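Local coordinates for Hth-type dhaklm operon transcriptional activator DHAS (Lactococcus lactis, PDB 2IU5), which activates transcription of the dhaKLM operon in complex with DhaQ upon activation by dihydroxyacetone, binding as a homodimer to an inverted repeat that partially overlaps the -35 promoter sequence, at residues E111-F114 against L115-E119; F65-D68 against F69-I73; S143-C146 against R147-A151; L90-L93 against D94-I98; F54-Q57 against E58-L61. The protein carries 1 engineered substitution. All coordinates share one frame; numbering follows the deposited sequence.

Contact 1 of 5, residues E111-F114 against L115-E119; sequences EHFF and LIQWE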
# COMPACT_ATOMS: atom_id res chain seq x y z
N GLU A 111 4.97 -1.40 9.83
CA GLU A 111 4.21 -1.31 8.58
C GLU A 111 4.61 -2.45 7.65
O GLU A 111 3.79 -3.01 6.94
CB GLU A 111 4.48 0.03 7.89
CG GLU A 111 3.81 0.20 6.53
CD GLU A 111 4.08 1.57 5.91
OE1 GLU A 111 3.20 2.46 6.00
OE2 GLU A 111 5.17 1.75 5.33
N HIS A 112 5.90 -2.78 7.67
CA HIS A 112 6.39 -3.83 6.78
C HIS A 112 5.93 -5.20 7.24
O HIS A 112 5.52 -6.03 6.44
CB HIS A 112 7.91 -3.76 6.68
CG HIS A 112 8.41 -2.39 6.33
ND1 HIS A 112 7.99 -1.72 5.20
CD2 HIS A 112 9.30 -1.58 6.95
CE1 HIS A 112 8.60 -0.54 5.15
NE2 HIS A 112 9.39 -0.43 6.20
N PHE A 113 6.00 -5.44 8.55
CA PHE A 113 5.45 -6.65 9.12
C PHE A 113 3.96 -6.77 8.78
O PHE A 113 3.46 -7.83 8.43
CB PHE A 113 5.67 -6.65 10.63
CG PHE A 113 5.07 -7.83 11.30
CD1 PHE A 113 5.79 -9.01 11.43
CD2 PHE A 113 3.78 -7.76 11.79
CE1 PHE A 113 5.22 -10.11 12.06
CE2 PHE A 113 3.20 -8.85 12.41
CZ PHE A 113 3.92 -10.03 12.55
N PHE A 114 3.24 -5.65 8.89
CA PHE A 114 1.77 -5.62 8.73
C PHE A 114 1.46 -6.04 7.28
O PHE A 114 0.56 -6.85 7.02
CB PHE A 114 1.28 -4.21 9.05
CG PHE A 114 -0.21 -4.07 9.25
CD1 PHE A 114 -0.92 -4.83 10.18
CD2 PHE A 114 -0.90 -3.14 8.48
CE1 PHE A 114 -2.31 -4.66 10.33
CE2 PHE A 114 -2.28 -2.96 8.63
CZ PHE A 114 -2.99 -3.71 9.55
N LEU A 115 2.23 -5.49 6.35
CA LEU A 115 2.02 -5.80 4.94
C LEU A 115 2.22 -7.29 4.72
O LEU A 115 1.44 -7.93 4.02
CB LEU A 115 2.92 -4.96 4.04
CG LEU A 115 2.88 -5.36 2.55
CD1 LEU A 115 1.50 -5.06 1.98
CD2 LEU A 115 3.97 -4.60 1.80
N ILE A 116 3.27 -7.84 5.32
CA ILE A 116 3.55 -9.27 5.17
C ILE A 116 2.37 -10.10 5.70
O ILE A 116 2.04 -11.14 5.10
CB ILE A 116 4.85 -9.63 5.88
CG1 ILE A 116 6.05 -9.10 5.08
CG2 ILE A 116 4.95 -11.15 6.00
CD1 ILE A 116 7.39 -9.26 5.79
N GLN A 117 1.74 -9.67 6.78
CA GLN A 117 0.55 -10.36 7.30
C GLN A 117 -0.58 -10.42 6.27
O GLN A 117 -1.23 -11.47 6.08
CB GLN A 117 0.07 -9.73 8.59
CG GLN A 117 1.19 -9.66 9.63
CD GLN A 117 2.01 -10.92 9.64
OE1 GLN A 117 1.50 -12.03 9.90
NE2 GLN A 117 3.30 -10.79 9.35
N TRP A 118 -0.79 -9.29 5.60
CA TRP A 118 -1.81 -9.25 4.54
C TRP A 118 -1.42 -10.12 3.37
O TRP A 118 -2.29 -10.75 2.75
CB TRP A 118 -2.12 -7.80 4.12
CG TRP A 118 -2.83 -7.08 5.22
CD1 TRP A 118 -2.35 -6.05 5.97
CD2 TRP A 118 -4.17 -7.34 5.71
NE1 TRP A 118 -3.28 -5.65 6.89
CE2 TRP A 118 -4.41 -6.42 6.76
CE3 TRP A 118 -5.17 -8.25 5.38
CZ2 TRP A 118 -5.61 -6.39 7.46
CZ3 TRP A 118 -6.37 -8.21 6.08
CH2 TRP A 118 -6.57 -7.29 7.11
N GLU A 119 -0.13 -10.15 3.06
CA GLU A 119 0.33 -11.07 2.03
C GLU A 119 0.06 -12.52 2.42
O GLU A 119 -0.28 -13.33 1.56
CB GLU A 119 1.79 -10.81 1.67
CG GLU A 119 1.95 -9.45 0.97
CD GLU A 119 3.37 -9.12 0.60
OE1 GLU A 119 4.32 -9.77 1.11
OE2 GLU A 119 3.52 -8.18 -0.23
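Q117 folds back over the ring of F113, one helical turn earlier on helix 110-132. Two torsions put its amide there. CG lies beside the backbone N, and the chain then bends at chi2. Q117 NE2 rests over the centre of the F113 ring, 3.3 Å from F113 CZ. Amide and ring planes differ by only 14°, so this is a stack and the N-H bonds do not point into the ring. One of them is used in the amide plane, on F113 O at 3.1 Å. F113 O also takes the helical bond from Q117 N at 3.0 Å.

F114 and W118, the second pair, lie side by side and point the same way. F114 CG is anti to the backbone N (chi1 -166°), while W118 CG lies beside its own. The indole stands on edge to the phenyl face in a T-shaped pair, planes at 86°, with the ring centroids of F114 and the W118 pyrrole 4.6 Å apart. W118 NE1 leads, 3.3 Å from F114 CZ and offset toward the rim. F104 meets the F114 ring edge to face, and L89 and T157 lie against W118.

Two nitrogens thus lie over aromatic faces, the amide flat and the indole edge-on. F113 O grips the Q117 amide and fixes its rotation, while the indole N-H probably gains a weak polar attraction to the F114 ring.

Contact 2 of 5, residues F65-D68 against F69-I73; sequences FEND and FAELI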
# COMPACT_ATOMS: atom_id res chain seq x y z
N PHE A 65 2.73 -10.06 18.02
CA PHE A 65 2.53 -9.84 16.59
C PHE A 65 2.59 -11.19 15.87
O PHE A 65 1.75 -11.50 15.00
CB PHE A 65 3.66 -8.95 16.04
CG PHE A 65 3.70 -7.56 16.63
CD1 PHE A 65 2.57 -6.95 17.16
CD2 PHE A 65 4.90 -6.87 16.65
CE1 PHE A 65 2.65 -5.66 17.70
CE2 PHE A 65 4.98 -5.60 17.17
CZ PHE A 65 3.87 -5.01 17.70
N GLU A 66 3.57 -12.02 16.21
CA GLU A 66 3.74 -13.29 15.49
C GLU A 66 2.58 -14.23 15.79
O GLU A 66 2.04 -14.88 14.89
CB GLU A 66 5.03 -13.95 15.91
CG GLU A 66 6.27 -13.27 15.41
CD GLU A 66 7.52 -13.92 15.97
OE1 GLU A 66 7.47 -14.59 17.04
OE2 GLU A 66 8.57 -13.74 15.33
N ASN A 67 2.21 -14.32 17.06
CA ASN A 67 1.21 -15.28 17.48
C ASN A 67 -0.18 -14.88 17.01
O ASN A 67 -0.93 -15.71 16.51
CB ASN A 67 1.17 -15.32 19.00
CG ASN A 67 0.03 -16.19 19.51
OD1 ASN A 67 0.19 -17.40 19.61
ND2 ASN A 67 -1.11 -15.57 19.84
N ASP A 68 -0.52 -13.61 17.16
CA ASP A 68 -1.92 -13.22 16.99
C ASP A 68 -2.29 -13.31 15.50
O ASP A 68 -3.36 -13.81 15.15
CB ASP A 68 -2.18 -11.80 17.51
CG ASP A 68 -2.31 -11.75 19.03
OD1 ASP A 68 -2.06 -12.78 19.70
OD2 ASP A 68 -2.66 -10.67 19.53
N PHE A 69 -1.42 -12.81 14.63
CA PHE A 69 -1.70 -12.87 13.20
C PHE A 69 -1.71 -14.29 12.66
O PHE A 69 -2.56 -14.61 11.83
CB PHE A 69 -0.79 -11.95 12.40
CG PHE A 69 -1.13 -10.49 12.59
CD1 PHE A 69 -2.07 -9.88 11.77
CD2 PHE A 69 -0.52 -9.74 13.58
CE1 PHE A 69 -2.39 -8.52 11.95
CE2 PHE A 69 -0.83 -8.38 13.77
CZ PHE A 69 -1.76 -7.77 12.96
N ALA A 70 -0.79 -15.13 13.10
CA ALA A 70 -0.82 -16.55 12.69
C ALA A 70 -2.08 -17.26 13.18
O ALA A 70 -2.67 -18.07 12.46
CB ALA A 70 0.41 -17.26 13.22
N GLU A 71 -2.50 -16.96 14.40
CA GLU A 71 -3.65 -17.63 14.97
C GLU A 71 -4.87 -17.29 14.15
O GLU A 71 -5.71 -18.16 13.90
CB GLU A 71 -3.82 -17.26 16.44
CG GLU A 71 -2.79 -17.96 17.30
CD GLU A 71 -3.19 -18.05 18.76
OE1 GLU A 71 -4.03 -17.22 19.19
OE2 GLU A 71 -2.64 -18.95 19.45
N LEU A 72 -4.96 -16.02 13.75
CA LEU A 72 -6.15 -15.53 13.05
C LEU A 72 -6.21 -16.03 11.63
O LEU A 72 -7.30 -16.33 11.12
CB LEU A 72 -6.19 -14.00 13.08
CG LEU A 72 -6.51 -13.41 14.45
CD1 LEU A 72 -5.98 -11.99 14.53
CD2 LEU A 72 -7.99 -13.47 14.78
N ILE A 73 -5.06 -16.13 10.97
CA ILE A 73 -5.04 -16.45 9.54
C ILE A 73 -4.91 -17.96 9.33
O ILE A 73 -5.62 -18.53 8.51
CB ILE A 73 -3.96 -15.61 8.82
CG1 ILE A 73 -4.30 -14.10 8.92
CG2 ILE A 73 -3.76 -16.08 7.37
CD1 ILE A 73 -3.12 -13.22 8.59
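D68, F69 and N67 carry this turn of helix 57-73, with E71 packed against N67. The D68 main chain gives its O to L72 N, a bond of 3.1 Å. L72 CD1 rests against the same oxygen at 3.2 Å. The D68 carboxylate is held at both oxygens. N67 ND2 donates to D68 OD1 at 3.0 Å, nearly in line with the C-O bond and within the amide plane. D68 OD2 is taken by K23 in a salt bridge and by the hydroxyl of Y92.

F69 sits on another side of the helix. The edge of its ring meets F65 O in the ring plane, with F69 CD2 3.2 Å from that oxygen. The backbone bond from F69 N to F65 O is weak.

The N67 amide crosses the E71 carboxylate obliquely, planes 57° apart. N67 CG stands anti to the main-chain N (chi1 173°), which carries the amide along the helix toward E71. N67 OD1 lies 3.2 Å from E71 OE2, and both are acceptors. E71 OE2 has K16 and M8 N as its partners. A leucine here would probably leave D68 OD1 without its amide donor and set an apolar group against the E71 carboxylate.

As in other TetR-family regulators, this long helix links the DNA-binding domain to the C-terminal helical core, with polar residues toward the first helix and F69 toward the core.

Contact 3 of 5, residues S143-C146 against R147-A151; sequences SFIC and RYNAA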
# COMPACT_ATOMS: atom_id res chain seq x y z
N SER A 143 0.96 -14.30 -7.95
CA SER A 143 1.80 -13.38 -7.19
C SER A 143 1.22 -11.98 -7.32
O SER A 143 1.12 -11.26 -6.35
CB SER A 143 3.25 -13.36 -7.67
OG SER A 143 3.94 -12.30 -7.01
N PHE A 144 0.85 -11.60 -8.53
CA PHE A 144 0.38 -10.23 -8.72
C PHE A 144 -0.91 -9.98 -7.96
O PHE A 144 -1.04 -8.96 -7.26
CB PHE A 144 0.16 -9.93 -10.19
CG PHE A 144 -0.17 -8.49 -10.47
CD1 PHE A 144 0.84 -7.56 -10.63
CD2 PHE A 144 -1.48 -8.08 -10.57
CE1 PHE A 144 0.55 -6.22 -10.88
CE2 PHE A 144 -1.78 -6.74 -10.82
CZ PHE A 144 -0.76 -5.83 -10.98
N ILE A 145 -1.87 -10.88 -8.07
CA ILE A 145 -3.16 -10.69 -7.39
C ILE A 145 -2.93 -10.57 -5.88
O ILE A 145 -3.55 -9.75 -5.16
CB ILE A 145 -4.17 -11.80 -7.74
CG1 ILE A 145 -5.50 -11.53 -7.02
CG2 ILE A 145 -3.66 -13.13 -7.26
CD1 ILE A 145 -6.68 -12.15 -7.73
N CYS A 146 -2.03 -11.40 -5.35
CA CYS A 146 -1.75 -11.34 -3.92
C CYS A 146 -1.10 -10.03 -3.51
O CYS A 146 -1.51 -9.40 -2.53
CB CYS A 146 -0.84 -12.51 -3.51
SG CYS A 146 -1.70 -14.11 -3.61
N ARG A 147 -0.08 -9.60 -4.25
CA ARG A 147 0.64 -8.40 -3.87
C ARG A 147 -0.25 -7.17 -4.04
O ARG A 147 -0.22 -6.25 -3.21
CB ARG A 147 1.92 -8.28 -4.66
CG ARG A 147 2.93 -9.30 -4.16
CD ARG A 147 4.26 -9.08 -4.87
NE ARG A 147 4.11 -9.38 -6.28
CZ ARG A 147 4.20 -8.47 -7.25
NH1 ARG A 147 4.46 -7.21 -6.94
NH2 ARG A 147 4.05 -8.84 -8.52
N TYR A 148 -1.02 -7.17 -5.11
CA TYR A 148 -1.92 -6.05 -5.40
C TYR A 148 -2.92 -5.87 -4.27
O TYR A 148 -3.05 -4.79 -3.69
CB TYR A 148 -2.67 -6.33 -6.70
CG TYR A 148 -3.55 -5.23 -7.29
CD1 TYR A 148 -3.05 -4.38 -8.27
CD2 TYR A 148 -4.86 -5.08 -6.88
CE1 TYR A 148 -3.85 -3.39 -8.81
CE2 TYR A 148 -5.69 -4.09 -7.41
CZ TYR A 148 -5.16 -3.25 -8.38
OH TYR A 148 -5.95 -2.26 -8.93
N ASN A 149 -3.65 -6.93 -3.95
CA ASN A 149 -4.64 -6.86 -2.89
C ASN A 149 -4.08 -6.71 -1.48
O ASN A 149 -4.67 -6.00 -0.66
CB ASN A 149 -5.62 -8.02 -3.04
CG ASN A 149 -6.49 -7.82 -4.25
OD1 ASN A 149 -7.43 -7.04 -4.18
ND2 ASN A 149 -6.20 -8.51 -5.34
N ALA A 150 -2.96 -7.35 -1.18
CA ALA A 150 -2.35 -7.19 0.14
C ALA A 150 -2.02 -5.70 0.34
O ALA A 150 -2.24 -5.14 1.43
CB ALA A 150 -1.11 -8.06 0.21
N ALA A 151 -1.50 -5.06 -0.70
CA ALA A 151 -1.09 -3.66 -0.59
C ALA A 151 -2.30 -2.77 -0.35
O ALA A 151 -2.24 -1.85 0.48
CB ALA A 151 -0.33 -3.20 -1.84
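S143 and R147 join one turn of helix 139-163 by two bonds. R147 N donates to S143 O at 2.9 Å. R147 NE donates to S143 OG at 3.0 Å, nearly straight at 168° and within the guanidinium plane. The arginine reaches back because its chain bends at chi3 (-66°). The serine hydroxyl is placed anti to its backbone N to receive it. R147 NH2 passes near the F144 ring, with the two planes almost perpendicular.

N149 and I145 form the next pair. I145 O accepts from N149 N at 3.1 Å and from N149 ND2 at 2.9 Å. The two donors come from opposite faces of the carbonyl plane. I145 CG1 packs against the same amide nitrogen. F144 and Y148 cross obliquely, their ring planes 36° apart, with F144 CE2 3.7 Å from Y148 CD1.

The outer shell holds these groups in place. N149 ND2 also donates to Q181 OE1 of helix 171-183. N149 OD1 bonds to the hydroxyl of Y148 of the second subunit, and the hydroxyl of Y148 bonds to N149 OD1 of that subunit. F144, R147 and A151 also pack on the second subunit, while C146 faces helix 110-132 at L122 and I126.

The N149 amide is therefore bonded at both ends, which fixes its flip. A buried polar group is satisfied within the dimer interface, and the two hydrogen bonds given by N149 ND2 probably make N149 OD1 a stronger acceptor for Y148 of the second subunit.

Contact 4 of 5, residues L90-L93 against D94-I98; sequences LRYL and DENQI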
# COMPACT_ATOMS: atom_id res chain seq x y z
N LEU A 90 -10.29 -8.46 10.87
CA LEU A 90 -10.82 -7.10 10.99
C LEU A 90 -11.37 -6.83 12.39
O LEU A 90 -11.13 -5.76 12.96
CB LEU A 90 -11.90 -6.82 9.94
CG LEU A 90 -11.36 -6.90 8.51
CD1 LEU A 90 -12.52 -6.73 7.51
CD2 LEU A 90 -10.25 -5.86 8.25
N ARG A 91 -12.11 -7.77 12.95
CA ARG A 91 -12.61 -7.64 14.31
C ARG A 91 -11.49 -7.50 15.33
O ARG A 91 -11.60 -6.71 16.26
CB ARG A 91 -13.48 -8.83 14.67
CG ARG A 91 -14.86 -8.71 14.09
CD ARG A 91 -15.85 -9.72 14.67
NE ARG A 91 -17.09 -9.56 13.95
CZ ARG A 91 -18.03 -10.48 13.90
NH1 ARG A 91 -17.86 -11.63 14.55
NH2 ARG A 91 -19.14 -10.25 13.22
N TYR A 92 -10.43 -8.27 15.17
CA TYR A 92 -9.29 -8.22 16.08
C TYR A 92 -8.66 -6.84 16.01
O TYR A 92 -8.32 -6.24 17.05
CB TYR A 92 -8.29 -9.29 15.66
CG TYR A 92 -6.90 -9.14 16.28
CD1 TYR A 92 -6.64 -9.60 17.56
CD2 TYR A 92 -5.87 -8.54 15.56
CE1 TYR A 92 -5.37 -9.46 18.12
CE2 TYR A 92 -4.60 -8.39 16.10
CZ TYR A 92 -4.37 -8.86 17.38
OH TYR A 92 -3.10 -8.69 17.87
N LEU A 93 -8.50 -6.31 14.81
CA LEU A 93 -7.87 -5.00 14.65
C LEU A 93 -8.76 -3.91 15.23
O LEU A 93 -8.26 -2.94 15.83
CB LEU A 93 -7.52 -4.69 13.19
CG LEU A 93 -6.46 -5.67 12.68
CD1 LEU A 93 -6.35 -5.47 11.17
CD2 LEU A 93 -5.11 -5.43 13.33
N ASP A 94 -10.08 -4.04 15.08
CA ASP A 94 -10.99 -3.07 15.70
C ASP A 94 -10.93 -3.10 17.25
O ASP A 94 -10.87 -2.06 17.90
CB ASP A 94 -12.43 -3.36 15.28
CG ASP A 94 -12.79 -2.76 13.94
OD1 ASP A 94 -12.03 -1.89 13.44
OD2 ASP A 94 -13.84 -3.16 13.38
N GLU A 95 -10.95 -4.30 17.82
CA GLU A 95 -10.89 -4.47 19.26
C GLU A 95 -9.59 -3.89 19.78
O GLU A 95 -9.56 -3.23 20.83
CB GLU A 95 -10.98 -5.95 19.62
CG GLU A 95 -10.83 -6.19 21.09
CD GLU A 95 -11.21 -7.61 21.46
OE1 GLU A 95 -11.88 -8.27 20.63
OE2 GLU A 95 -10.84 -8.03 22.58
N ASN A 96 -8.52 -4.14 19.03
CA ASN A 96 -7.20 -3.71 19.47
C ASN A 96 -6.73 -2.48 18.72
O ASN A 96 -5.52 -2.32 18.50
CB ASN A 96 -6.20 -4.84 19.32
CG ASN A 96 -6.47 -5.98 20.25
OD1 ASN A 96 -6.17 -5.91 21.45
ND2 ASN A 96 -7.06 -7.04 19.73
N GLN A 97 -7.67 -1.62 18.32
CA GLN A 97 -7.32 -0.48 17.49
C GLN A 97 -6.36 0.47 18.22
O GLN A 97 -5.43 1.01 17.62
CB GLN A 97 -8.58 0.26 17.10
CG GLN A 97 -8.38 1.54 16.36
CD GLN A 97 -9.54 2.42 16.66
OE1 GLN A 97 -9.55 3.15 17.66
NE2 GLN A 97 -10.55 2.37 15.80
N ILE A 98 -6.57 0.68 19.52
CA ILE A 98 -5.73 1.64 20.22
C ILE A 98 -4.32 1.07 20.34
O ILE A 98 -3.33 1.79 20.14
CB ILE A 98 -6.28 1.99 21.59
CG1 ILE A 98 -7.55 2.81 21.41
CG2 ILE A 98 -5.22 2.69 22.44
CD1 ILE A 98 -8.22 3.21 22.67
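L90 O, R91 O and Y92 O accept helical bonds from D94 N, E95 N and N96 N, each at 2.9 Å, before N96 turns out of the helix (phi -104°, psi 32°) and helix 97-106 begins. The side chain of N96 folds back at this break. Its CG lies beside its backbone N. N96 ND2 donates to Y92 O at 3.1 Å, from the face of the carbonyl plane opposite to the one used by N96 N. The same amide nitrogen lies 3.4 Å from Y92 CE1, obliquely to the ring, with amide and ring planes 49° apart. A valine in its place would probably leave Y92 O without its second donor and open a gap beside the Y92 ring.

The hydroxyl of Y92 bonds to that of Y100. The D94 carboxylate passes L90 O and receives L167 N and E168 N, one on each oxygen. R91 forms a salt bridge with E168.

The last turn of helix 82-95 is thus tied down on two sides. N96 grips a carbonyl at the helix end, where bonds from the next turn are running out. The two main-chain N-H groups on the D94 carboxylate probably help to stabilise its negative charge.

Contact 5 of 5, residues F54-Q57 against E58-L61; sequences FQNQ and EELL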
# COMPACT_ATOMS: atom_id res chain seq x y z
N PHE A 54 9.98 -14.05 28.47
CA PHE A 54 10.32 -12.84 27.74
C PHE A 54 11.34 -12.04 28.51
O PHE A 54 11.30 -12.04 29.73
CB PHE A 54 9.09 -11.96 27.56
CG PHE A 54 7.94 -12.67 26.92
CD1 PHE A 54 7.98 -12.99 25.57
CD2 PHE A 54 6.82 -13.02 27.67
CE1 PHE A 54 6.91 -13.66 24.98
CE2 PHE A 54 5.76 -13.68 27.08
CZ PHE A 54 5.81 -14.00 25.73
N GLN A 55 12.23 -11.36 27.79
CA GLN A 55 13.26 -10.55 28.44
C GLN A 55 12.73 -9.16 28.82
O GLN A 55 13.21 -8.53 29.77
CB GLN A 55 14.46 -10.39 27.51
CG GLN A 55 15.64 -9.71 28.17
CD GLN A 55 16.85 -9.65 27.25
OE1 GLN A 55 17.26 -10.66 26.66
NE2 GLN A 55 17.42 -8.47 27.13
N ASN A 56 11.73 -8.70 28.06
CA ASN A 56 11.24 -7.35 28.20
C ASN A 56 9.99 -7.17 27.34
O ASN A 56 9.55 -8.11 26.66
CB ASN A 56 12.32 -6.33 27.84
CG ASN A 56 12.85 -6.53 26.41
OD1 ASN A 56 12.05 -6.66 25.50
ND2 ASN A 56 14.16 -6.54 26.24
N GLN A 57 9.44 -5.97 27.37
CA GLN A 57 8.19 -5.67 26.68
C GLN A 57 8.33 -5.73 25.17
O GLN A 57 7.35 -6.05 24.51
CB GLN A 57 7.65 -4.32 27.13
CG GLN A 57 7.36 -4.25 28.62
CD GLN A 57 8.51 -3.63 29.40
OE1 GLN A 57 9.67 -4.05 29.28
NE2 GLN A 57 8.21 -2.61 30.21
N GLU A 58 9.52 -5.45 24.64
CA GLU A 58 9.74 -5.52 23.18
C GLU A 58 9.63 -6.96 22.74
O GLU A 58 9.01 -7.26 21.71
CB GLU A 58 11.11 -4.98 22.81
CG GLU A 58 11.14 -3.47 22.79
CD GLU A 58 12.50 -2.91 22.47
OE1 GLU A 58 13.40 -3.65 22.02
OE2 GLU A 58 12.69 -1.69 22.68
N GLU A 59 10.23 -7.86 23.51
CA GLU A 59 10.09 -9.28 23.16
C GLU A 59 8.63 -9.74 23.25
O GLU A 59 8.20 -10.57 22.44
CB GLU A 59 10.93 -10.16 24.08
CG GLU A 59 12.43 -10.05 23.85
CD GLU A 59 13.22 -11.28 24.34
OE1 GLU A 59 12.68 -12.16 25.07
OE2 GLU A 59 14.42 -11.35 23.99
N LEU A 60 7.87 -9.23 24.22
CA LEU A 60 6.48 -9.60 24.37
C LEU A 60 5.71 -9.08 23.15
O LEU A 60 4.89 -9.82 22.60
CB LEU A 60 5.90 -9.03 25.68
CG LEU A 60 4.43 -9.33 25.84
CD1 LEU A 60 4.15 -10.86 25.77
CD2 LEU A 60 3.96 -8.78 27.17
N LEU A 61 5.98 -7.84 22.73
CA LEU A 61 5.31 -7.29 21.54
C LEU A 61 5.57 -8.16 20.33
O LEU A 61 4.64 -8.51 19.59
CB LEU A 61 5.78 -5.86 21.25
CG LEU A 61 5.19 -4.71 22.05
CD1 LEU A 61 5.87 -3.46 21.57
CD2 LEU A 61 3.67 -4.65 21.76
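F54 and L60 meet because L60 CG stands anti to its backbone N (chi1 177°), while F54 CG lies beside its own (chi1 -54°). L60 CD1 sits over one face of the F54 ring, 3.5 Å from F54 CE2 and offset toward the rim, in a CH-pi contact. N56 CG takes the place between the backbone N and the carbonyl carbon (chi1 58°), which turns its amide oxygen toward the start of helix 57-73.

N56 is the N-cap. N56 OD1 accepts from E59 N at 3.0 Å, nearly along the amide C=O direction, and lies 2.9 Å from E58 N. L60 N bonds to N56 O at 3.2 Å. E59 extends back to the loop, where E59 OE1 accepts from Q55 N at 2.9 Å, from above the carboxylate plane. The loop is held to the first helical turn by a side-chain cap and the E59 carboxylate. Negative charge at a helix start probably suits the helix dipole.

Around this turn, W63 meets the F54 ring edge to face. L60 packs on I18 and F22 of helix 13-28 and on I39 of helix 36-43. Q57 donates to I34 O, and L61 reaches F99 and I103 of helix 97-106.

How the contacts relate
Along the chain the order is contact 5, 2, 4, 1, 3. Contacts 5 and 2 share helix 57-73, their centres about 16 Å apart. Contact 5 starts this helix in the DNA-binding domain, and contact 2 lies near its end, beside the C-terminal core. Contact 4 ends helix 82-95, contact 1 lies on helix 110-132, and contact 3 on helix 139-163. Contacts 1, 2 and 4 touch one another, with centres 12 to 16 Å apart. Contact 3 touches contact 1, but its centre lies about 32 Å from that of contact 5, on the opposite side of the chain's centre. The chain of touching helices thus runs from the DNA-binding end to the dimer interface.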